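Local coordinates for uncharacterized protein (Burkholderia cenocepacia, PDB 6ANS), which is of unknown function, belongs to the DUF1214 family, and combines long helices with four small beta sheets whose strand orders repeat in two pairs, at residues A[283-288]-A[340-345]; A[345-350]-A[381-386]; A[55-60]-A[358-363]; A[141-146]-A[242-247]. All coordinates share one frame; numbering follows the deposited sequence.

Contact 1 of 4, residues A[283-288]-A[340-345]; sequences WSLAAD and VIVAAT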
loop_
_atom_site.group_PDB
_atom_site.type_symbol
_atom_site.label_atom_id
_atom_site.label_comp_id
_atom_site.label_asym_id
_atom_site.label_seq_id
_atom_site.Cartn_x
_atom_site.Cartn_y
_atom_site.Cartn_z
ATOM N N TRP A 283 -20.551 -21.022 3.448
ATOM C CA TRP A 283 -20.285 -22.425 3.719
ATOM C C TRP A 283 -19.963 -22.593 5.198
ATOM O O TRP A 283 -19.517 -21.659 5.868
ATOM C CB TRP A 283 -19.130 -22.968 2.859
ATOM C CG TRP A 283 -17.843 -22.232 3.063
ATOM C CD1 TRP A 283 -17.410 -21.136 2.388
ATOM C CD2 TRP A 283 -16.843 -22.518 4.048
ATOM N NE1 TRP A 283 -16.187 -20.731 2.874
ATOM C CE2 TRP A 283 -15.813 -21.574 3.884
ATOM C CE3 TRP A 283 -16.704 -23.501 5.029
ATOM C CZ2 TRP A 283 -14.659 -21.577 4.673
ATOM C CZ3 TRP A 283 -15.560 -23.499 5.817
ATOM C CH2 TRP A 283 -14.557 -22.535 5.639
ATOM N N SER A 284 -20.191 -23.805 5.696
ATOM C CA SER A 284 -19.983 -24.135 7.100
ATOM C C SER A 284 -19.624 -25.609 7.197
ATOM O O SER A 284 -20.441 -26.463 6.840
ATOM C CB SER A 284 -21.247 -23.831 7.915
ATOM O OG SER A 284 -21.086 -24.214 9.266
ATOM N N LEU A 285 -18.418 -25.909 7.684
ATOM C CA LEU A 285 -17.928 -27.282 7.704
ATOM C C LEU A 285 -17.210 -27.583 9.008
ATOM O O LEU A 285 -16.318 -26.833 9.415
ATOM C CB LEU A 285 -16.971 -27.554 6.537
ATOM C CG LEU A 285 -17.533 -27.558 5.118
ATOM C CD1 LEU A 285 -16.377 -27.593 4.103
ATOM C CD2 LEU A 285 -18.470 -28.744 4.929
ATOM N N ALA A 286 -17.576 -28.696 9.636
ATOM C CA ALA A 286 -16.774 -29.230 10.722
ATOM C C ALA A 286 -15.453 -29.766 10.176
ATOM O O ALA A 286 -15.272 -29.947 8.968
ATOM C CB ALA A 286 -17.531 -30.335 11.462
ATOM N N ALA A 287 -14.517 -30.034 11.090
ATOM C CA ALA A 287 -13.188 -30.477 10.679
ATOM C C ALA A 287 -13.240 -31.790 9.906
ATOM O O ALA A 287 -12.431 -32.001 8.994
ATOM C CB ALA A 287 -12.282 -30.618 11.904
ATOM N N ASP A 288 -14.194 -32.665 10.224
ATOM C CA ASP A 288 -14.304 -33.967 9.579
ATOM C C ASP A 288 -15.214 -33.952 8.357
ATOM O O ASP A 288 -15.508 -35.020 7.808
ATOM C CB ASP A 288 -14.816 -35.021 10.570
ATOM C CG ASP A 288 -16.210 -34.706 11.111
ATOM O OD1 ASP A 288 -16.785 -33.658 10.754
ATOM O OD2 ASP A 288 -16.751 -35.536 11.872
ATOM N N VAL A 340 -14.520 -30.185 -7.338
ATOM C CA VAL A 340 -13.696 -29.378 -6.442
ATOM C C VAL A 340 -14.136 -29.670 -5.010
ATOM O O VAL A 340 -15.331 -29.590 -4.697
ATOM C CB VAL A 340 -13.828 -27.869 -6.737
ATOM C CG1 VAL A 340 -12.975 -27.073 -5.772
ATOM C CG2 VAL A 340 -13.446 -27.553 -8.180
ATOM N N ILE A 341 -13.174 -29.953 -4.133
ATOM C CA ILE A 341 -13.456 -30.367 -2.762
ATOM C C ILE A 341 -12.957 -29.297 -1.800
ATOM O O ILE A 341 -11.776 -28.936 -1.827
ATOM C CB ILE A 341 -12.797 -31.715 -2.435
ATOM C CG1 ILE A 341 -13.150 -32.771 -3.490
ATOM C CG2 ILE A 341 -13.156 -32.143 -1.021
ATOM C CD1 ILE A 341 -14.487 -33.426 -3.294
ATOM N N VAL A 342 -13.857 -28.802 -0.949
ATOM C CA VAL A 342 -13.529 -27.895 0.150
ATOM C C VAL A 342 -13.335 -28.745 1.404
ATOM O O VAL A 342 -14.261 -29.454 1.815
ATOM C CB VAL A 342 -14.642 -26.852 0.359
ATOM C CG1 VAL A 342 -14.267 -25.869 1.435
ATOM C CG2 VAL A 342 -14.964 -26.120 -0.935
ATOM N N ALA A 343 -12.148 -28.679 2.019
ATOM C CA ALA A 343 -11.829 -29.526 3.171
ATOM C C ALA A 343 -10.564 -29.027 3.866
ATOM O O ALA A 343 -9.843 -28.165 3.353
ATOM C CB ALA A 343 -11.663 -30.988 2.757
ATOM N N ALA A 344 -10.295 -29.596 5.046
ATOM C CA ALA A 344 -9.112 -29.217 5.818
ATOM C C ALA A 344 -7.824 -29.815 5.254
ATOM O O ALA A 344 -6.749 -29.225 5.417
ATOM C CB ALA A 344 -9.277 -29.652 7.278
ATOM N N THR A 345 -7.897 -30.991 4.635
ATOM C CA THR A 345 -6.759 -31.607 3.969
ATOM C C THR A 345 -7.215 -32.151 2.621
ATOM O O THR A 345 -8.394 -32.457 2.430
ATOM C CB THR A 345 -6.133 -32.726 4.823
ATOM O OG1 THR A 345 -7.143 -33.680 5.177
ATOM C CG2 THR A 345 -5.486 -32.165 6.083
HETATM O O HOH W 1 -12.581 -30.816 6.707
#

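Contact 2 of 4, residues A[345-350]-A[381-386]; sequences TRPGSA and VKLAAL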
loop_
_atom_site.group_PDB
_atom_site.type_symbol
_atom_site.label_atom_id
_atom_site.label_comp_id
_atom_site.label_asym_id
_atom_site.label_seq_id
_atom_site.Cartn_x
_atom_site.Cartn_y
_atom_site.Cartn_z
ATOM N N THR A 345 -7.897 -30.991 4.635
ATOM C CA THR A 345 -6.759 -31.607 3.969
ATOM C C THR A 345 -7.215 -32.151 2.621
ATOM O O THR A 345 -8.394 -32.457 2.430
ATOM C CB THR A 345 -6.133 -32.726 4.823
ATOM O OG1 THR A 345 -7.143 -33.680 5.177
ATOM C CG2 THR A 345 -5.486 -32.165 6.083
ATOM N N ARG A 346 -6.274 -32.264 1.688
ATOM C CA ARG A 346 -6.595 -32.737 0.337
ATOM C C ARG A 346 -6.982 -34.212 0.350
ATOM O O ARG A 346 -6.276 -35.026 0.955
ATOM C CB ARG A 346 -5.424 -32.543 -0.618
ATOM C CG ARG A 346 -5.796 -32.750 -2.091
ATOM C CD ARG A 346 -4.549 -32.750 -2.974
ATOM N NE ARG A 346 -4.008 -31.421 -3.223
ATOM C CZ ARG A 346 -4.484 -30.574 -4.129
ATOM N NH1 ARG A 346 -5.508 -30.934 -4.895
ATOM N NH2 ARG A 346 -3.924 -29.373 -4.277
ATOM N N PRO A 347 -8.103 -34.589 -0.260
ATOM C CA PRO A 347 -8.422 -36.017 -0.414
ATOM C C PRO A 347 -7.849 -36.588 -1.707
ATOM O O PRO A 347 -8.334 -36.266 -2.797
ATOM C CB PRO A 347 -9.956 -36.039 -0.412
ATOM C CG PRO A 347 -10.338 -34.724 -1.001
ATOM C CD PRO A 347 -9.238 -33.726 -0.635
ATOM N N GLY A 348 -6.790 -37.388 -1.611
ATOM C CA GLY A 348 -6.174 -37.914 -2.821
ATOM C C GLY A 348 -5.592 -36.803 -3.672
ATOM O O GLY A 348 -4.882 -35.923 -3.175
ATOM N N SER A 349 -5.869 -36.844 -4.976
ATOM C CA SER A 349 -5.409 -35.816 -5.906
ATOM C C SER A 349 -6.552 -34.961 -6.462
ATOM O O SER A 349 -6.427 -34.375 -7.538
ATOM C CB SER A 349 -4.610 -36.453 -7.040
ATOM O OG SER A 349 -5.415 -37.365 -7.760
ATOM N N ALA A 350 -7.661 -34.855 -5.732
ATOM C CA ALA A 350 -8.779 -34.037 -6.193
ATOM C C ALA A 350 -8.427 -32.551 -6.162
ATOM O O ALA A 350 -7.540 -32.111 -5.424
ATOM C CB ALA A 350 -10.018 -34.288 -5.330
ATOM N N VAL A 381 -20.151 -34.268 2.812
ATOM C CA VAL A 381 -19.829 -35.634 3.206
ATOM C C VAL A 381 -18.755 -35.594 4.287
ATOM O O VAL A 381 -18.193 -34.544 4.602
ATOM C CB VAL A 381 -19.360 -36.499 2.020
ATOM C CG1 VAL A 381 -20.389 -36.471 0.894
ATOM C CG2 VAL A 381 -18.002 -36.017 1.535
ATOM N N LYS A 382 -18.482 -36.761 4.863
ATOM C CA LYS A 382 -17.358 -36.898 5.776
ATOM C C LYS A 382 -16.060 -36.954 4.974
ATOM O O LYS A 382 -15.964 -37.692 3.986
ATOM C CB LYS A 382 -17.512 -38.164 6.620
ATOM C CG LYS A 382 -18.648 -38.113 7.631
ATOM C CD LYS A 382 -18.276 -37.275 8.832
ATOM C CE LYS A 382 -19.423 -37.176 9.824
ATOM N NZ LYS A 382 -19.015 -36.409 11.035
ATOM N N LEU A 383 -15.064 -36.161 5.391
ATOM C CA LEU A 383 -13.788 -36.134 4.679
ATOM C C LEU A 383 -13.134 -37.507 4.649
ATOM O O LEU A 383 -12.411 -37.832 3.699
ATOM C CB LEU A 383 -12.843 -35.133 5.344
ATOM C CG LEU A 383 -11.429 -34.969 4.778
ATOM C CD1 LEU A 383 -11.444 -34.655 3.297
ATOM C CD2 LEU A 383 -10.656 -33.908 5.566
ATOM N N ALA A 384 -13.398 -38.336 5.664
ATOM C CA ALA A 384 -12.830 -39.676 5.688
ATOM C C ALA A 384 -13.369 -40.531 4.549
ATOM O O ALA A 384 -12.648 -41.388 4.023
ATOM C CB ALA A 384 -13.111 -40.337 7.041
ATOM N N ALA A 385 -14.631 -40.320 4.165
ATOM C CA ALA A 385 -15.223 -41.122 3.099
ATOM C C ALA A 385 -14.540 -40.870 1.760
ATOM O O ALA A 385 -14.429 -41.789 0.939
ATOM C CB ALA A 385 -16.722 -40.838 2.999
ATOM N N LEU A 386 -14.065 -39.647 1.529
ATOM C CA LEU A 386 -13.360 -39.344 0.288
ATOM C C LEU A 386 -11.931 -39.875 0.304
ATOM O O LEU A 386 -11.413 -40.274 -0.744
ATOM C CB LEU A 386 -13.347 -37.832 0.042
ATOM C CG LEU A 386 -14.725 -37.171 -0.091
ATOM C CD1 LEU A 386 -14.624 -35.652 -0.026
ATOM C CD2 LEU A 386 -15.405 -37.622 -1.381
#

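Contact 3 of 4, residues A[55-60]-A[358-363]; sequences DAPDDP and HRTGTI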
loop_
_atom_site.group_PDB
_atom_site.type_symbol
_atom_site.label_atom_id
_atom_site.label_comp_id
_atom_site.label_asym_id
_atom_site.label_seq_id
_atom_site.Cartn_x
_atom_site.Cartn_y
_atom_site.Cartn_z
ATOM N N ASP A 55 -26.005 -11.131 13.319
ATOM C CA ASP A 55 -26.177 -12.058 12.208
ATOM C C ASP A 55 -24.850 -12.522 11.602
ATOM O O ASP A 55 -24.869 -13.252 10.611
ATOM C CB ASP A 55 -27.080 -11.448 11.117
ATOM C CG ASP A 55 -26.469 -10.220 10.422
ATOM O OD1 ASP A 55 -25.314 -9.831 10.726
ATOM O OD2 ASP A 55 -27.168 -9.640 9.547
ATOM N N ALA A 56 -23.688 -12.099 12.150
ATOM C CA ALA A 56 -22.389 -12.601 11.693
ATOM C C ALA A 56 -21.849 -13.666 12.642
ATOM O O ALA A 56 -22.098 -13.604 13.847
ATOM C CB ALA A 56 -21.366 -11.463 11.610
ATOM N N PRO A 57 -21.073 -14.637 12.150
ATOM C CA PRO A 57 -20.471 -15.622 13.061
ATOM C C PRO A 57 -19.600 -14.922 14.092
ATOM O O PRO A 57 -19.007 -13.873 13.823
ATOM C CB PRO A 57 -19.625 -16.504 12.131
ATOM C CG PRO A 57 -20.118 -16.210 10.728
ATOM C CD PRO A 57 -20.618 -14.806 10.758
ATOM N N ASP A 58 -19.524 -15.507 15.291
ATOM C CA ASP A 58 -18.700 -14.927 16.347
ATOM C C ASP A 58 -17.562 -15.845 16.793
ATOM O O ASP A 58 -16.997 -15.637 17.867
ATOM C CB ASP A 58 -19.560 -14.515 17.545
ATOM C CG ASP A 58 -20.155 -15.689 18.280
ATOM O OD1 ASP A 58 -20.031 -16.843 17.814
ATOM O OD2 ASP A 58 -20.748 -15.450 19.354
ATOM N N ASP A 59 -17.213 -16.858 16.006
ATOM C CA ASP A 59 -16.040 -17.650 16.343
ATOM C C ASP A 59 -14.811 -16.738 16.347
ATOM O O ASP A 59 -14.774 -15.742 15.620
ATOM C CB ASP A 59 -15.865 -18.791 15.346
ATOM C CG ASP A 59 -15.687 -18.295 13.930
ATOM O OD1 ASP A 59 -16.712 -17.960 13.293
ATOM O OD2 ASP A 59 -14.533 -18.237 13.454
ATOM N N PRO A 60 -13.822 -17.016 17.207
ATOM C CA PRO A 60 -12.723 -16.046 17.384
ATOM C C PRO A 60 -11.972 -15.732 16.103
ATOM O O PRO A 60 -11.604 -14.571 15.875
ATOM C CB PRO A 60 -11.820 -16.729 18.422
ATOM C CG PRO A 60 -12.720 -17.683 19.148
ATOM C CD PRO A 60 -13.708 -18.164 18.126
ATOM N N HIS A 358 -10.713 -22.240 9.064
ATOM C CA HIS A 358 -12.016 -21.593 9.188
ATOM C C HIS A 358 -13.125 -22.630 9.305
ATOM O O HIS A 358 -13.159 -23.596 8.536
ATOM C CB HIS A 358 -12.302 -20.696 7.987
ATOM C CG HIS A 358 -11.433 -19.487 7.926
ATOM N ND1 HIS A 358 -10.077 -19.561 7.712
ATOM C CD2 HIS A 358 -11.724 -18.173 8.072
ATOM C CE1 HIS A 358 -9.566 -18.342 7.724
ATOM N NE2 HIS A 358 -10.545 -17.482 7.939
ATOM N N ARG A 359 -14.030 -22.425 10.266
ATOM C CA ARG A 359 -15.214 -23.267 10.344
ATOM C C ARG A 359 -16.294 -22.800 9.380
ATOM O O ARG A 359 -17.118 -23.617 8.950
ATOM C CB ARG A 359 -15.759 -23.307 11.777
ATOM N N THR A 360 -16.260 -21.531 8.969
ATOM C CA THR A 360 -17.298 -20.983 8.110
ATOM C C THR A 360 -16.707 -19.883 7.238
ATOM O O THR A 360 -15.676 -19.292 7.562
ATOM C CB THR A 360 -18.479 -20.438 8.928
ATOM O OG1 THR A 360 -19.478 -19.948 8.034
ATOM C CG2 THR A 360 -18.032 -19.286 9.824
ATOM N N GLY A 361 -17.370 -19.613 6.122
ATOM C CA GLY A 361 -16.922 -18.541 5.252
ATOM C C GLY A 361 -17.875 -18.352 4.097
ATOM O O GLY A 361 -19.021 -18.811 4.138
ATOM N N THR A 362 -17.394 -17.669 3.062
ATOM C CA THR A 362 -18.140 -17.531 1.822
ATOM C C THR A 362 -17.323 -18.119 0.678
ATOM O O THR A 362 -16.140 -18.448 0.826
ATOM C CB THR A 362 -18.498 -16.069 1.521
ATOM O OG1 THR A 362 -17.309 -15.268 1.530
ATOM C CG2 THR A 362 -19.503 -15.525 2.551
ATOM N N ILE A 363 -17.979 -18.261 -0.465
ATOM C CA ILE A 363 -17.405 -18.943 -1.619
ATOM C C ILE A 363 -17.979 -18.296 -2.871
ATOM O O ILE A 363 -19.151 -17.901 -2.896
ATOM C CB ILE A 363 -17.682 -20.463 -1.551
ATOM C CG1 ILE A 363 -17.062 -21.207 -2.729
ATOM C CG2 ILE A 363 -19.184 -20.744 -1.521
ATOM C CD1 ILE A 363 -17.098 -22.705 -2.536
HETATM O O HOH W 2 -13.925 -19.628 11.216
#

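Contact 4 of 4, residues A[141-146]-A[242-247]; sequences GGYETD and SKLFAD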
loop_
_atom_site.group_PDB
_atom_site.type_symbol
_atom_site.label_atom_id
_atom_site.label_comp_id
_atom_site.label_asym_id
_atom_site.label_seq_id
_atom_site.Cartn_x
_atom_site.Cartn_y
_atom_site.Cartn_z
ATOM N N GLY A 141 -20.628 6.803 -8.752
ATOM C CA GLY A 141 -21.060 6.619 -7.375
ATOM C C GLY A 141 -19.911 6.090 -6.532
ATOM O O GLY A 141 -18.769 6.546 -6.635
ATOM N N GLY A 142 -20.205 5.100 -5.713
ATOM C CA GLY A 142 -19.210 4.461 -4.870
ATOM C C GLY A 142 -19.872 3.871 -3.650
ATOM O O GLY A 142 -20.961 4.278 -3.237
ATOM N N TYR A 143 -19.200 2.875 -3.056
ATOM C CA TYR A 143 -19.769 2.243 -1.869
ATOM C C TYR A 143 -20.017 3.279 -0.785
ATOM O O TYR A 143 -21.018 3.204 -0.072
ATOM C CB TYR A 143 -18.861 1.136 -1.326
ATOM C CG TYR A 143 -18.640 -0.035 -2.247
ATOM C CD1 TYR A 143 -19.515 -0.308 -3.318
ATOM C CD2 TYR A 143 -17.539 -0.869 -2.064
ATOM C CE1 TYR A 143 -19.281 -1.394 -4.174
ATOM C CE2 TYR A 143 -17.301 -1.953 -2.911
ATOM C CZ TYR A 143 -18.165 -2.212 -3.954
ATOM O OH TYR A 143 -17.903 -3.288 -4.756
ATOM N N GLU A 144 -19.105 4.249 -0.644
ATOM C CA GLU A 144 -19.256 5.270 0.387
ATOM C C GLU A 144 -20.407 6.227 0.091
ATOM O O GLU A 144 -20.852 6.925 1.004
ATOM C CB GLU A 144 -17.966 6.082 0.557
ATOM C CG GLU A 144 -17.730 7.140 -0.520
ATOM C CD GLU A 144 -17.519 6.544 -1.904
ATOM O OE1 GLU A 144 -16.810 5.535 -2.002
ATOM O OE2 GLU A 144 -18.072 7.074 -2.890
ATOM N N THR A 145 -20.880 6.288 -1.159
ATOM C CA THR A 145 -21.915 7.254 -1.543
ATOM C C THR A 145 -23.290 6.600 -1.665
ATOM O O THR A 145 -24.184 6.888 -0.864
ATOM C CB THR A 145 -21.547 7.948 -2.861
ATOM O OG1 THR A 145 -20.314 8.660 -2.695
ATOM C CG2 THR A 145 -22.631 8.943 -3.257
ATOM N N ASP A 146 -23.476 5.725 -2.661
ATOM C CA ASP A 146 -24.746 5.033 -2.864
ATOM C C ASP A 146 -24.674 3.541 -2.549
ATOM O O ASP A 146 -25.632 2.818 -2.826
ATOM C CB ASP A 146 -25.268 5.224 -4.299
ATOM C CG ASP A 146 -24.219 4.909 -5.386
ATOM O OD1 ASP A 146 -23.134 4.346 -5.104
ATOM O OD2 ASP A 146 -24.517 5.198 -6.559
ATOM N N SER A 242 -18.054 -2.614 4.476
ATOM C CA SER A 242 -18.224 -3.727 5.403
ATOM C C SER A 242 -19.701 -4.038 5.599
ATOM O O SER A 242 -20.098 -5.208 5.607
ATOM C CB SER A 242 -17.535 -3.434 6.744
ATOM O OG SER A 242 -18.023 -2.265 7.402
ATOM N N LYS A 243 -20.538 -3.004 5.740
ATOM C CA LYS A 243 -21.974 -3.250 5.872
ATOM C C LYS A 243 -22.531 -3.942 4.629
ATOM O O LYS A 243 -23.281 -4.919 4.741
ATOM C CB LYS A 243 -22.716 -1.942 6.136
ATOM C CG LYS A 243 -24.247 -2.037 6.157
ATOM C CD LYS A 243 -24.843 -0.656 6.493
ATOM C CE LYS A 243 -26.354 -0.555 6.249
ATOM N NZ LYS A 243 -27.116 -1.774 6.640
ATOM N N LEU A 244 -22.145 -3.460 3.440
ATOM C CA LEU A 244 -22.669 -3.995 2.179
ATOM C C LEU A 244 -22.414 -5.495 2.067
ATOM O O LEU A 244 -23.341 -6.282 1.851
ATOM C CB LEU A 244 -22.027 -3.270 0.980
ATOM C CG LEU A 244 -22.237 -3.878 -0.420
ATOM C CD1 LEU A 244 -23.735 -3.878 -0.791
ATOM C CD2 LEU A 244 -21.413 -3.170 -1.518
ATOM N N PHE A 245 -21.159 -5.913 2.219
ATOM C CA PHE A 245 -20.869 -7.322 1.997
ATOM C C PHE A 245 -21.200 -8.190 3.202
ATOM O O PHE A 245 -21.405 -9.400 3.032
ATOM C CB PHE A 245 -19.421 -7.464 1.539
ATOM C CG PHE A 245 -19.206 -6.893 0.167
ATOM C CD1 PHE A 245 -19.848 -7.464 -0.931
ATOM C CD2 PHE A 245 -18.463 -5.739 -0.012
ATOM C CE1 PHE A 245 -19.692 -6.922 -2.214
ATOM C CE2 PHE A 245 -18.313 -5.186 -1.263
ATOM C CZ PHE A 245 -18.932 -5.784 -2.376
ATOM N N ALA A 246 -21.326 -7.603 4.392
ATOM C CA ALA A 246 -21.898 -8.356 5.504
ATOM C C ALA A 246 -23.389 -8.613 5.291
ATOM O O ALA A 246 -23.895 -9.681 5.658
ATOM C CB ALA A 246 -21.679 -7.615 6.822
ATOM N N ASP A 247 -24.112 -7.648 4.704
ATOM C CA ASP A 247 -25.498 -7.910 4.305
ATOM C C ASP A 247 -25.573 -9.069 3.311
ATOM O O ASP A 247 -26.445 -9.938 3.427
ATOM C CB ASP A 247 -26.136 -6.659 3.703
ATOM C CG ASP A 247 -26.372 -5.564 4.732
ATOM O OD1 ASP A 247 -26.294 -5.834 5.959
ATOM O OD2 ASP A 247 -26.616 -4.418 4.302
#

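Contact 1 of 4, residues A[283-288]-A[340-345]
A287 O receives a hydrogen bond from a water 2.6 Å away, and the same water accepts from A344 N at 3.1 Å. This water bridge closes the outer end of a junction between two beta sheets in the second DUF1214 region: residues 283-288 leave strand 276-284 of an antiparallel sheet and turn into strand 289-295 of a mixed sheet, while 340-345 finish strand 338-343, the neighbour of 289-295 in that second sheet. No direct hydrogen bond crosses between the two segments, so the water supplies the polar link at a point where the CA atoms of A287 and A344 are still 6.5 Å apart. Farther in, the contact becomes apolar. L285 has CG beside its backbone N (chi1 -68°), and its extended second torsion carries CD1 onto V342, where it meets CG1 at 3.8 Å. The two side chains cross at about a right angle, and L285 CD1 does the touching. L291 of strand 289-295 packs against both, completing a small hydrophobic cluster at the turn from one sheet to the next. Near the exposed alanines the contact is loose: A344 CB is 4.3 Å from A287 O. Backbone hydrogen bonds between W283 and G361 tie the start of the turn to its own sheet. The same leucine methyl that meets the valine side chain also rests against the valine's carbonyl oxygen, L285 CD1 to V342 O 3.6 Å.

Contact 2 of 4, residues A[345-350]-A[381-386]
L383 holds CG anti to its backbone N (chi1 179°), and with chi2 at 54° its two methyls spread against the loop 345-350. CD2 crosses to T345, 3.5 Å from OG1, while CD1 lies 3.9 Å from T345 O and 4.2 Å from P347 CB. The threonine hydroxyl therefore has a methyl for a neighbour here; its polar partner is K387 NZ, one turn further along the same helix. T345 and L383 cross at about a right angle. A second apolar touch lies one helical turn on, where P347 CB meets L386 CB at 3.9 Å, so the proline is held against two leucines from the same side of the helix. P347 also opens a type II' beta turn that runs to A350, with G348 at positive phi (64°), and this turn bends the chain back toward the sheet. The principle at work is a loop clamped by a terminal helix: residues 345-350 join the parallel neighbours 338-343 and 351-354, and helix 383-389 follows directly on edge strand 377-382. I341 of strand 338-343 touches both P347 and L386, and L386 also packs on A290 and V292 of strand 289-295.

Contact 3 of 4, residues A[55-60]-A[358-363]
T360 reaches from strand 360-368 toward the loop 55-60, and its side chain forks at CB into an apolar and a polar branch. CG2, between the backbone N and the carbonyl carbon, is the branch that meets the other segment: it lies 3.8 Å from P57 CG and 3.9 Å from P57 CB, against the flank of the proline ring, and 3.9 Å from D59 OD1. The other branch, OG1, is anti to the backbone N (chi1 -179°) and donates instead to W283 O on the adjacent strand. One threonine thus faces the loop with its methyl and its own sheet with its hydroxyl. D59 carries the polar part of the contact. Its OD2 accepts a hydrogen bond from a water at 2.7 Å, and that water accepts in turn from R359 N at 3.0 Å, linking carboxylate and backbone where no direct hydrogen bond passes between the segments. The same OD2 takes the amide of T62, making D59 a classic N-cap, so one oxygen serves both the helix start and the solvent bridge. The contact joins the beginning of helix 60-83 to the beginning of strand 360-368. T62 in the helix's first turn also packs on T360, H358 just before the strand bonds through NE2 to E65, and Y311 from a nearby loop lies against P57.

Contact 4 of 4, residues A[141-146]-A[242-247]
Y143 and L244 stand with their CA atoms 8.0 Å apart, the first opening a short, weakly bonded helix about 143-146 and the second lying in the long helix 224-251. G142 O accepts from both T145 N and D146 N, winding the short turn, while G142 N donates to D146 OD1 at 3.1 Å. The backbone angles of G142 are ones that call for glycine. From this turn the tyrosine ring projects across to the helix and meets two consecutive side chains. L244, with CG anti to its backbone N (chi1 168°), lays CD2 over one face of the ring in a CH-pi contact, 3.8 Å from Y143 CE1. F245 forms an offset edge-to-face pair with Y143, centroids 5.6 Å apart and planes at 78°, in which Y143 CE2 meets F245 CE2 at 3.8 Å. The tyrosine oxygen sits at the edge of the phenylalanine, in its ring plane, Y143 OH lying 3.6 Å from F245 CZ, and is hydrogen-bonded to V270 O. A glycerol lies about 4 Å from the side chain of Y143, probably from the crystallisation liquor. I102 packs on both rings, W248 of helix 224-251 meets F245 edge-to-face, and the short helix itself connects neighbouring antiparallel strands 133-140 and 151-155.

In the fold
Contacts 1 and 2 are neighbours, their centres about 9 Å apart, and share T345; the salt bridge between D288 and K382 joins them, and both reach the mixed sheet of strands 351-354, 338-343, 289-295 and 377-382. Contacts 1 and 3, centres about 13 Å apart, are coupled through adjacent strands 276-284 and 360-368. Along the chain, contact 3 closes a loop of nearly 300 residues within which contact 4 and then contact 1 are nested, whereas contact 2 crosses it. Contact 4, its centre about 20 Å from that of contact 3 and about 38 Å from that of contact 2, ties turn 143-146 to helix 224-251. Contact 3 links N-terminal helices to a C-terminal sheet; contact 2 brings in the final helix.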